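Local coordinates for protein xyloglucan-specific endo-beta-1,4-glucanase BoGH5A (Bacteroides ovatus, PDB 3ZMR) that cleaves the beta-1,4-glucan backbone of xyloglucan from within the chain, with retention of configuration, releasing xyloglucan oligosaccharides, at residues A258-V263 with I305-N310; Y309-A314 with E334-D339; R330-C335 with N388-I393. All coordinates share one frame; numbering follows the deposited sequence. Where two conformers were deposited one is given.

Interaction 1: A258-V263 with I305-N310; sequences AGTNEV and IVQAYN. With BGC (beta-D-glucopyranose), chain C; GLC (alpha-D-glucopyranose), chain L.
A258 and I305 form a parallel beta bridge: their CA atoms lie 4.5 Å apart, and their CB atoms, on the same face of the sheet, meet at 3.9 Å. One residue on, G259 N donates to I305 O at 3.1 Å. Beyond this point the backbones diverge, and the side chain of Q307 takes over the pairing. With CG beside its own backbone N and CD turned back by the bend at chi2 (64°), the amide of Q307 stands against T260. Its OE1 accepts twice, from T260 N at 3.0 Å and from T260 OG1 at 2.7 Å. Both donors come from the same face of the amide plane, the backbone N rising steeply, 59° out of it. Chi1 of T260 (74°) sets OG1 between its backbone N and carbonyl carbon, within reach of Q307 OE1. Q307 NE2 bonds weakly to I305 O and is hydrogen-bonded to E334 OE1 of the next strand, which should fix the rotation of the amide. The CB of N261 points away from 305-310; its ND2 donates to O2 of the bound glucose, at 2.8 Å in the beta anomer, while OD1 is held by R172. A water bridges N261 O, V263 N and A308 O where the chains stand apart. E262 passes N310 O with its CG, and its OE2 is hydrogen-bonded to H336 ND1. V263 O then accepts from N310 N at 2.9 Å and sits 3.8 Å above the centre of the Y309 ring. The arrangement marks the C-terminal end of the fourth strand of a GH5 (beta/alpha)8 barrel, where the Asn-Glu pair places a sugar-binding asparagine beside E262, by similarity the proton donor.

Interaction 2: Y309-A314 with E334-D339; sequences YNTDVA and ECHYYD. With BGC (beta-D-glucopyranose), chain C; GLC (alpha-D-glucopyranose), chain L; EDO (1,2-ethanediol), chain J.
The imidazole of H336 presents one face to T311, whose methyl lies over it. From H336 CB, T311 OG1 is 3.3 Å away, and CG stays close to the same oxygen. ND1 is the atom held by E262. CE1 and NE2 are the ring atoms nearest T311 CG2, which stands 3.8 Å from the ring centroid and only 6° off its normal, a CH-pi contact. At the tip, NE2 donates to E334 OE2 at 2.8 Å; the oxygen lies in the ring plane, although the donor reaches it from above the carboxylate plane. Chi1 of T311 (59°) brings OG1 round to N310 O, to which it donates at 2.7 Å. On the same side of the ring as T311 CG2, the backbone pairs as well, H336 N donating to T311 O at 2.9 Å. An alanine in place of H336 would probably leave E262 and E334 each without one polar partner and T311 CG2 without a ring to cover. V313 CG2 adds a contact to C335 CB at 3.8 Å. The contact joins the loop of a beta-alpha-beta unit, just before helix 313-319, to its second strand, at the active-site mouth of the barrel.

Interaction 3: R330-C335 with N388-I393; sequences RIFLEC and NVPVII
Strands 331-337 and 391-396, the sixth and seventh of the (beta/alpha)8 barrel, lie parallel as neighbours; the axes of 331-335 and 391-393 come within 4.7 Å and are inclined by 31°. Three backbone bonds set the register: L333 N to P390 O at 2.9 Å, I392 N to L333 O at 2.9 Å and C335 N to I392 O at 3.1 Å. Thus L333 pairs with V391, E334 with I392 and C335 with I393. On the side of E334 and I392, which also faces I305, the ring of F332 receives P390 CG over one face, offset toward the rim, 3.7 Å from the centroid and 20° off its normal. The proline and phenylalanine side chains cross at about a right angle, while I392 CD1 approaches F332 CD2 obliquely, to 3.4 Å. Helix 115-122 also touches F332 and P390. On the opposite face L333 and V391 lie side by side, pointing the same way, CD2 to CG2 at 4.2 Å; F384 of helix 382-386 packs against both. Across the contact side chains meet through carbon alone and polar pairing is left to the backbone, consistent with a buried, largely apolar strand pair whose carboxylate, E334, binds Q307 and R172 on other strands.

From the N terminus, interactions 1 and 3 follow in series, interaction 2 overlapping the end of one and the start of the other; none nests. Interaction 1 closes a 41-residue loop that carries helix 275-293, joining the ends of the fourth and fifth barrel strands. Interaction 2 starts on Y309 and N310, where interaction 1 finishes, and closes the shorter loop around helix 313-319 onto the sixth strand. Interaction 3 shares E334 and C335 with it and spans 52 residues, with helices 371-379 and 382-386, to the seventh strand. The E334 N to V306 O bond stitches the fifth strand to the sixth, so four strands join the loop of the probable proton donor to the strand of E395, the inferred nucleophile.

Interaction 1: A258-V263 with I305-N310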
# COMPACT_ATOMS: atom_id res chain seq x y z
N ALA A 258 4.53 4.84 -3.75
CA ALA A 258 3.41 3.99 -3.30
C ALA A 258 2.78 3.32 -4.52
O ALA A 258 2.33 4.00 -5.43
CB ALA A 258 2.36 4.81 -2.56
N GLY A 259 2.75 1.98 -4.54
CA GLY A 259 2.55 1.28 -5.81
C GLY A 259 1.15 1.41 -6.43
O GLY A 259 1.00 1.46 -7.65
N THR A 260 0.16 1.41 -5.54
CA THR A 260 -1.25 1.35 -5.93
C THR A 260 -2.07 2.22 -4.97
O THR A 260 -1.53 2.76 -4.01
CB THR A 260 -1.80 -0.11 -5.90
OG1 THR A 260 -1.98 -0.54 -4.53
CG2 THR A 260 -0.90 -1.08 -6.66
N ASN A 261 -3.37 2.32 -5.23
CA ASN A 261 -4.26 3.02 -4.33
C ASN A 261 -5.19 2.00 -3.66
O ASN A 261 -4.72 1.20 -2.85
CB ASN A 261 -4.98 4.14 -5.07
CG ASN A 261 -5.80 5.02 -4.14
OD1 ASN A 261 -5.33 5.40 -3.08
ND2 ASN A 261 -7.02 5.35 -4.54
N GLU A 262 -6.49 2.01 -4.01
CA GLU A 262 -7.52 1.17 -3.36
C GLU A 262 -7.97 0.06 -4.31
O GLU A 262 -8.96 0.20 -5.04
CB GLU A 262 -8.73 2.01 -2.88
CG GLU A 262 -8.40 3.05 -1.84
CD GLU A 262 -9.60 3.83 -1.36
OE1 GLU A 262 -10.71 3.62 -1.95
OE2 GLU A 262 -9.40 4.68 -0.43
N VAL A 263 -7.22 -1.04 -4.34
CA VAL A 263 -7.50 -2.15 -5.27
C VAL A 263 -8.75 -2.88 -4.73
O VAL A 263 -8.83 -3.21 -3.55
CB VAL A 263 -6.31 -3.11 -5.40
CG1 VAL A 263 -6.71 -4.34 -6.24
CG2 VAL A 263 -5.14 -2.36 -6.03
N ILE A 305 6.01 1.91 -0.39
CA ILE A 305 4.76 1.83 0.35
C ILE A 305 3.80 0.94 -0.44
O ILE A 305 3.51 1.21 -1.62
CB ILE A 305 4.12 3.21 0.52
CG1 ILE A 305 5.06 4.20 1.19
CG2 ILE A 305 2.81 3.10 1.29
CD1 ILE A 305 4.68 5.64 0.96
N VAL A 306 3.35 -0.15 0.19
CA VAL A 306 2.45 -1.10 -0.41
C VAL A 306 1.13 -1.11 0.34
O VAL A 306 1.06 -0.73 1.51
CB VAL A 306 3.10 -2.52 -0.49
CG1 VAL A 306 4.29 -2.50 -1.45
CG2 VAL A 306 3.45 -3.06 0.89
N GLN A 307 0.05 -1.48 -0.36
CA GLN A 307 -1.30 -1.25 0.15
C GLN A 307 -2.02 -2.51 0.58
O GLN A 307 -1.88 -3.59 -0.04
CB GLN A 307 -2.14 -0.59 -0.94
CG GLN A 307 -1.72 0.83 -1.29
CD GLN A 307 -0.34 0.90 -1.87
OE1 GLN A 307 0.01 0.17 -2.83
NE2 GLN A 307 0.48 1.79 -1.33
N ALA A 308 -2.80 -2.37 1.64
CA ALA A 308 -3.79 -3.40 1.98
C ALA A 308 -4.89 -3.46 0.91
O ALA A 308 -5.07 -2.52 0.14
CB ALA A 308 -4.40 -3.09 3.33
N TYR A 309 -5.59 -4.58 0.88
CA TYR A 309 -6.71 -4.77 -0.04
C TYR A 309 -7.74 -3.67 0.28
O TYR A 309 -8.12 -3.51 1.43
CB TYR A 309 -7.30 -6.16 0.10
CG TYR A 309 -8.25 -6.52 -1.03
CD1 TYR A 309 -9.58 -6.12 -1.00
CD2 TYR A 309 -7.82 -7.24 -2.14
CE1 TYR A 309 -10.44 -6.41 -2.05
CE2 TYR A 309 -8.68 -7.57 -3.18
CZ TYR A 309 -9.99 -7.14 -3.13
OH TYR A 309 -10.81 -7.48 -4.18
N ASN A 310 -8.19 -2.92 -0.75
CA ASN A 310 -9.15 -1.82 -0.52
C ASN A 310 -8.57 -0.72 0.39
O ASN A 310 -9.32 0.12 0.90
CB ASN A 310 -10.45 -2.32 0.16
CG ASN A 310 -11.49 -2.93 -0.79
OD1 ASN A 310 -11.31 -3.05 -2.00
ND2 ASN A 310 -12.59 -3.33 -0.20
C2 BGC C . -9.66 7.34 -2.63
C3 BGC C . -9.88 8.84 -2.90
C4 BGC C . -11.30 9.28 -2.57
C5 BGC C . -11.53 8.81 -1.13
C6 BGC C . -12.89 9.26 -0.62
C1 BGC C . -10.18 6.79 -1.30
O2 BGC C . -8.26 7.05 -2.73
O3 BGC C . -9.59 9.10 -4.29
O4 BGC C . -11.44 10.71 -2.78
O5 BGC C . -11.45 7.37 -1.03
O6 BGC C . -13.85 8.91 -1.63
C1 GLC L . -10.21 7.27 -1.18
C2 GLC L . -9.69 7.55 -2.58
C3 GLC L . -9.87 9.01 -2.97
C4 GLC L . -11.34 9.37 -2.74
C5 GLC L . -11.80 8.92 -1.35
C6 GLC L . -13.25 9.26 -1.03
O2 GLC L . -8.36 7.12 -2.66
O3 GLC L . -9.40 9.27 -4.32
O4 GLC L . -11.42 10.76 -2.85
O5 GLC L . -11.58 7.54 -1.18
O6 GLC L . -13.25 10.53 -0.42
O HOH W 1 -5.08 -1.56 -2.54

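Interaction 2: Y309-A314 with E334-D339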
# COMPACT_ATOMS: atom_id res chain seq x y z
N TYR A 309 -5.59 -4.58 0.88
CA TYR A 309 -6.71 -4.77 -0.04
C TYR A 309 -7.74 -3.67 0.28
O TYR A 309 -8.12 -3.51 1.43
CB TYR A 309 -7.30 -6.16 0.10
CG TYR A 309 -8.25 -6.52 -1.03
CD1 TYR A 309 -9.58 -6.12 -1.00
CD2 TYR A 309 -7.82 -7.24 -2.14
CE1 TYR A 309 -10.44 -6.41 -2.05
CE2 TYR A 309 -8.68 -7.57 -3.18
CZ TYR A 309 -9.99 -7.14 -3.13
OH TYR A 309 -10.81 -7.48 -4.18
N ASN A 310 -8.19 -2.92 -0.75
CA ASN A 310 -9.15 -1.82 -0.52
C ASN A 310 -8.57 -0.72 0.39
O ASN A 310 -9.32 0.12 0.90
CB ASN A 310 -10.45 -2.32 0.16
CG ASN A 310 -11.49 -2.93 -0.79
OD1 ASN A 310 -11.31 -3.05 -2.00
ND2 ASN A 310 -12.59 -3.33 -0.20
N THR A 311 -7.26 -0.76 0.65
CA THR A 311 -6.60 0.01 1.77
C THR A 311 -7.36 -0.15 3.11
O THR A 311 -7.34 0.70 3.98
CB THR A 311 -6.34 1.49 1.46
OG1 THR A 311 -7.58 2.15 1.16
CG2 THR A 311 -5.37 1.63 0.33
N ASP A 312 -8.00 -1.31 3.29
CA ASP A 312 -8.87 -1.51 4.46
C ASP A 312 -8.08 -2.08 5.63
O ASP A 312 -7.36 -3.08 5.48
CB ASP A 312 -10.01 -2.46 4.11
CG ASP A 312 -10.93 -2.71 5.27
OD1 ASP A 312 -11.71 -1.80 5.60
OD2 ASP A 312 -10.85 -3.78 5.90
N VAL A 313 -8.24 -1.47 6.81
CA VAL A 313 -7.52 -1.90 8.00
C VAL A 313 -7.79 -3.36 8.35
O VAL A 313 -6.84 -4.13 8.55
CB VAL A 313 -7.78 -0.98 9.20
CG1 VAL A 313 -7.14 -1.56 10.47
CG2 VAL A 313 -7.24 0.42 8.92
N ALA A 314 -9.05 -3.77 8.46
CA ALA A 314 -9.32 -5.14 8.89
C ALA A 314 -8.78 -6.15 7.86
O ALA A 314 -8.28 -7.20 8.22
CB ALA A 314 -10.81 -5.36 9.16
N GLU A 334 0.29 0.72 3.76
CA GLU A 334 -0.69 1.81 3.67
C GLU A 334 -2.12 1.28 3.81
O GLU A 334 -2.52 0.36 3.11
CB GLU A 334 -0.56 2.56 2.35
CG GLU A 334 -1.60 3.66 2.14
CD GLU A 334 -1.41 4.47 0.89
OE1 GLU A 334 -0.59 4.05 0.00
OE2 GLU A 334 -2.09 5.53 0.78
N CYS A 335 -2.87 1.94 4.70
CA CYS A 335 -4.32 1.82 4.80
C CYS A 335 -4.91 3.22 4.72
O CYS A 335 -4.22 4.22 4.93
CB CYS A 335 -4.74 1.20 6.13
SG CYS A 335 -4.13 -0.49 6.39
N HIS A 336 -6.20 3.28 4.39
CA HIS A 336 -6.97 4.50 4.48
C HIS A 336 -8.01 4.32 5.57
O HIS A 336 -8.35 3.20 5.91
CB HIS A 336 -7.61 4.85 3.12
CG HIS A 336 -6.63 5.08 2.02
ND1 HIS A 336 -7.00 5.18 0.70
CD2 HIS A 336 -5.29 5.26 2.05
CE1 HIS A 336 -5.92 5.39 -0.03
NE2 HIS A 336 -4.87 5.43 0.77
N TYR A 337 -8.53 5.43 6.09
CA TYR A 337 -9.45 5.32 7.25
C TYR A 337 -10.50 6.43 7.15
O TYR A 337 -10.20 7.61 7.33
CB TYR A 337 -8.71 5.41 8.59
CG TYR A 337 -9.61 5.08 9.74
CD1 TYR A 337 -10.01 3.77 9.99
CD2 TYR A 337 -10.14 6.09 10.54
CE1 TYR A 337 -10.89 3.48 11.02
CE2 TYR A 337 -11.01 5.82 11.57
CZ TYR A 337 -11.37 4.50 11.82
OH TYR A 337 -12.24 4.20 12.84
N TYR A 338 -11.72 6.00 6.90
CA TYR A 338 -12.87 6.92 6.77
C TYR A 338 -14.08 6.51 7.62
O TYR A 338 -15.18 7.02 7.42
CB TYR A 338 -13.27 7.03 5.31
CG TYR A 338 -12.33 7.83 4.43
CD1 TYR A 338 -12.24 9.20 4.56
CD2 TYR A 338 -11.55 7.20 3.46
CE1 TYR A 338 -11.41 9.94 3.72
CE2 TYR A 338 -10.74 7.93 2.62
CZ TYR A 338 -10.68 9.30 2.74
OH TYR A 338 -9.91 10.08 1.90
N ASP A 339 -13.90 5.62 8.59
CA ASP A 339 -15.00 5.23 9.46
C ASP A 339 -15.29 6.38 10.43
O ASP A 339 -14.37 7.01 10.94
CB ASP A 339 -14.68 3.97 10.28
CG ASP A 339 -14.43 2.73 9.43
OD1 ASP A 339 -14.82 2.69 8.24
OD2 ASP A 339 -13.85 1.76 10.00
C2 BGC C . -9.66 7.34 -2.63
C3 BGC C . -9.88 8.84 -2.90
C4 BGC C . -11.30 9.28 -2.57
C5 BGC C . -11.53 8.81 -1.13
C6 BGC C . -12.89 9.26 -0.62
C1 BGC C . -10.18 6.79 -1.30
O2 BGC C . -8.26 7.05 -2.73
O3 BGC C . -9.59 9.10 -4.29
O4 BGC C . -11.44 10.71 -2.78
O5 BGC C . -11.45 7.37 -1.03
O6 BGC C . -13.85 8.91 -1.63
C1 GLC L . -10.21 7.27 -1.18
C2 GLC L . -9.69 7.55 -2.58
C3 GLC L . -9.87 9.01 -2.97
C4 GLC L . -11.34 9.37 -2.74
C5 GLC L . -11.80 8.92 -1.35
C6 GLC L . -13.25 9.26 -1.03
O2 GLC L . -8.36 7.12 -2.66
O3 GLC L . -9.40 9.27 -4.32
O4 GLC L . -11.42 10.76 -2.85
O5 GLC L . -11.58 7.54 -1.18
O6 GLC L . -13.25 10.53 -0.42
C1 EDO J . -11.41 0.96 3.30
O1 EDO J . -11.83 0.82 4.68
C2 EDO J . -10.60 2.24 3.09
O2 EDO J . -11.45 3.39 3.25
O HOH W 2 -9.86 1.09 6.69

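Interaction 3: R330-C335 with N388-I393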
# COMPACT_ATOMS: atom_id res chain seq x y z
N ARG A 330 12.67 -1.73 4.32
CA ARG A 330 12.46 -0.52 3.51
C ARG A 330 11.06 -0.50 2.88
O ARG A 330 10.86 0.10 1.80
CB ARG A 330 13.54 -0.35 2.45
CG ARG A 330 14.95 -0.09 2.98
CD ARG A 330 15.02 1.19 3.81
NE ARG A 330 16.40 1.58 4.16
CZ ARG A 330 17.12 1.04 5.14
NH1 ARG A 330 16.60 0.10 5.93
NH2 ARG A 330 18.36 1.49 5.36
N ILE A 331 10.10 -1.12 3.57
CA ILE A 331 8.70 -1.16 3.15
C ILE A 331 7.75 -0.68 4.27
O ILE A 331 7.85 -1.06 5.44
CB ILE A 331 8.26 -2.55 2.66
CG1 ILE A 331 9.05 -2.91 1.37
CG2 ILE A 331 6.75 -2.58 2.36
CD1 ILE A 331 8.84 -4.28 0.80
N PHE A 332 6.83 0.18 3.86
CA PHE A 332 5.68 0.60 4.68
C PHE A 332 4.40 -0.10 4.18
O PHE A 332 4.26 -0.33 2.97
CB PHE A 332 5.35 2.09 4.46
CG PHE A 332 6.29 3.09 5.08
CD1 PHE A 332 7.55 3.35 4.56
CD2 PHE A 332 5.84 3.88 6.13
CE1 PHE A 332 8.37 4.34 5.12
CE2 PHE A 332 6.64 4.86 6.70
CZ PHE A 332 7.91 5.10 6.20
N LEU A 333 3.45 -0.29 5.09
CA LEU A 333 2.07 -0.62 4.74
C LEU A 333 1.24 0.66 4.70
O LEU A 333 1.45 1.58 5.52
CB LEU A 333 1.45 -1.54 5.82
CG LEU A 333 -0.05 -1.83 5.72
CD1 LEU A 333 -0.35 -2.66 4.49
CD2 LEU A 333 -0.49 -2.59 6.94
N GLU A 334 0.29 0.72 3.76
CA GLU A 334 -0.69 1.81 3.67
C GLU A 334 -2.12 1.28 3.81
O GLU A 334 -2.52 0.36 3.11
CB GLU A 334 -0.56 2.56 2.35
CG GLU A 334 -1.60 3.66 2.14
CD GLU A 334 -1.41 4.47 0.89
OE1 GLU A 334 -0.59 4.05 0.00
OE2 GLU A 334 -2.09 5.53 0.78
N CYS A 335 -2.87 1.94 4.70
CA CYS A 335 -4.32 1.82 4.80
C CYS A 335 -4.91 3.22 4.72
O CYS A 335 -4.22 4.22 4.93
CB CYS A 335 -4.74 1.20 6.13
SG CYS A 335 -4.13 -0.49 6.39
N ASN A 388 7.84 -4.50 13.17
CA ASN A 388 8.78 -3.54 12.57
C ASN A 388 8.37 -3.09 11.15
O ASN A 388 9.22 -2.70 10.36
CB ASN A 388 10.23 -4.09 12.58
CG ASN A 388 11.29 -3.02 12.50
OD1 ASN A 388 11.13 -1.89 12.96
ND2 ASN A 388 12.42 -3.39 11.90
N VAL A 389 7.06 -3.08 10.91
CA VAL A 389 6.49 -2.60 9.64
C VAL A 389 5.68 -1.35 9.94
O VAL A 389 4.62 -1.42 10.62
CB VAL A 389 5.60 -3.65 8.98
CG1 VAL A 389 4.98 -3.09 7.70
CG2 VAL A 389 6.40 -4.92 8.69
N PRO A 390 6.18 -0.17 9.49
CA PRO A 390 5.43 1.05 9.75
C PRO A 390 4.20 1.14 8.89
O PRO A 390 4.08 0.45 7.85
CB PRO A 390 6.44 2.14 9.41
CG PRO A 390 7.27 1.54 8.29
CD PRO A 390 7.38 0.08 8.68
N VAL A 391 3.27 1.98 9.33
CA VAL A 391 1.97 2.11 8.68
C VAL A 391 1.66 3.59 8.46
O VAL A 391 1.70 4.38 9.39
CB VAL A 391 0.83 1.46 9.50
CG1 VAL A 391 -0.50 1.59 8.78
CG2 VAL A 391 1.12 0.01 9.81
N ILE A 392 1.35 3.90 7.20
CA ILE A 392 0.83 5.19 6.80
C ILE A 392 -0.68 5.07 6.66
O ILE A 392 -1.18 4.19 5.97
CB ILE A 392 1.46 5.66 5.49
CG1 ILE A 392 2.94 5.97 5.70
CG2 ILE A 392 0.78 6.92 4.95
CD1 ILE A 392 3.76 6.00 4.43
N ILE A 393 -1.40 5.94 7.37
CA ILE A 393 -2.83 6.14 7.11
C ILE A 393 -2.85 7.20 6.01
O ILE A 393 -2.79 8.42 6.25
CB ILE A 393 -3.63 6.53 8.37
CG1 ILE A 393 -3.50 5.43 9.45
CG2 ILE A 393 -5.10 6.86 8.06
CD1 ILE A 393 -3.97 4.05 9.02